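Local structure of amine oxidase (Emericella nidulans, 3PGB) at the interface of chains A and B. The protein oxidises primary amines as a copper amine oxidase, using a copper ion and a topaquinone cofactor formed from one of its own tyrosines. Coordinates in Å, arbitrary orientation; residue numbers count along the deposited sequence, not the author numbering. Chains: chain A/B, Putative uncharacterized protein.

The interface of chains A and B. Residues chain A 746-749; chain B 767, 770-771.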
# COMPACT_ATOMS: atom_id res chain seq x y z
N ALA A 746 -8.01 -7.06 -35.00
CA ALA A 746 -9.17 -7.20 -34.12
C ALA A 746 -10.43 -7.41 -34.95
O ALA A 746 -10.73 -6.60 -35.84
CB ALA A 746 -9.32 -5.96 -33.25
N THR A 747 -11.17 -8.48 -34.66
CA THR A 747 -12.43 -8.77 -35.34
C THR A 747 -13.61 -8.05 -34.70
O THR A 747 -14.57 -7.69 -35.38
CB THR A 747 -12.75 -10.27 -35.37
OG1 THR A 747 -12.73 -10.80 -34.04
CG2 THR A 747 -11.73 -11.02 -36.22
N ALA A 748 -13.54 -7.85 -33.38
CA ALA A 748 -14.60 -7.16 -32.65
C ALA A 748 -14.03 -6.34 -31.49
O ALA A 748 -13.05 -6.73 -30.87
CB ALA A 748 -15.63 -8.16 -32.14
N VAL A 749 -14.65 -5.19 -31.22
CA VAL A 749 -14.33 -4.39 -30.03
C VAL A 749 -15.62 -4.00 -29.32
O VAL A 749 -16.33 -3.09 -29.76
CB VAL A 749 -13.57 -3.10 -30.39
CG1 VAL A 749 -13.23 -2.33 -29.12
CG2 VAL A 749 -12.31 -3.43 -31.17
N GLU B 767 -10.74 3.45 -27.38
CA GLU B 767 -11.23 2.23 -28.00
C GLU B 767 -10.93 2.13 -29.50
O GLU B 767 -10.78 1.03 -30.03
CB GLU B 767 -12.74 2.09 -27.77
N LEU B 770 -7.88 0.19 -30.13
CA LEU B 770 -8.07 -1.24 -29.87
C LEU B 770 -8.26 -2.04 -31.15
O LEU B 770 -7.86 -3.20 -31.21
CB LEU B 770 -9.24 -1.48 -28.91
CG LEU B 770 -8.93 -1.37 -27.41
CD1 LEU B 770 -8.10 -0.13 -27.05
CD2 LEU B 770 -10.24 -1.38 -26.64
N TRP B 771 -8.86 -1.44 -32.18
CA TRP B 771 -9.06 -2.13 -33.47
C TRP B 771 -7.75 -2.52 -34.13
O TRP B 771 -7.72 -3.45 -34.94
CB TRP B 771 -9.90 -1.28 -34.43
CG TRP B 771 -11.36 -1.30 -34.11
CD1 TRP B 771 -12.06 -0.37 -33.42
CD2 TRP B 771 -12.30 -2.33 -34.47
NE1 TRP B 771 -13.38 -0.74 -33.32
CE2 TRP B 771 -13.55 -1.94 -33.96
CE3 TRP B 771 -12.19 -3.53 -35.18
CZ2 TRP B 771 -14.70 -2.72 -34.14
CZ3 TRP B 771 -13.33 -4.30 -35.36
CH2 TRP B 771 -14.57 -3.89 -34.83
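A:Val749 and B:Trp771 meet where a segment of chain A, in which strands 745-746 and 748-750 are interrupted at A:Thr747 (phi/psi -85/-32°), runs past the end of helix 767-770 of chain B. B:Trp771 hides 89 Å², the largest share of any residue in the patch, with A:Val749 next at 70 Å². One methyl of the valine, CG2, sits 3.3 Å from the indole plane and over its centre. It lies 3.4 Å from the centroid of the five-membered ring and 3.7 Å from that of the six-membered ring, which supports a CH-pi contact shared by both rings. The valine's first torsion (-179°) sets CG1 anti to the backbone N and CG2 beside that N, dividing the work of the two methyls: CG2 caps the aromatic face, whereas A:Val749 CG1 reaches B:Leu770 CD2 at 4.0 Å, a looser contact between side chains that cross at about a right angle. The CE3/CZ3/CH2 rim of the indole points at the carbonyl oxygens of A:Ala746 and A:Thr747, both close to the ring plane; B:Trp771 CZ3 is 3.5 Å from A:Ala746 O, and any C-H...O attraction would be weak. On the face that CG2 covers, A:Val749 N lies beneath B:Trp771 CH2 at 3.8 Å, with A:Ala748 CA obliquely placed. Beside the tryptophan's own backbone, A:Ala746 CB packs 3.4 Å from B:Trp771 O. Across this patch no nitrogen or oxygen pair comes within bonding distance, so cohesion here rests mainly on apolar packing and the ring face. The centre of the contact lies about 52 Å from A:Asp403, the predicted catalytic base, and two-fold symmetry repeats the patch with the chains exchanged. Its likely role is structural, helping to dock the subunits in the dimer typical of copper amine oxidases.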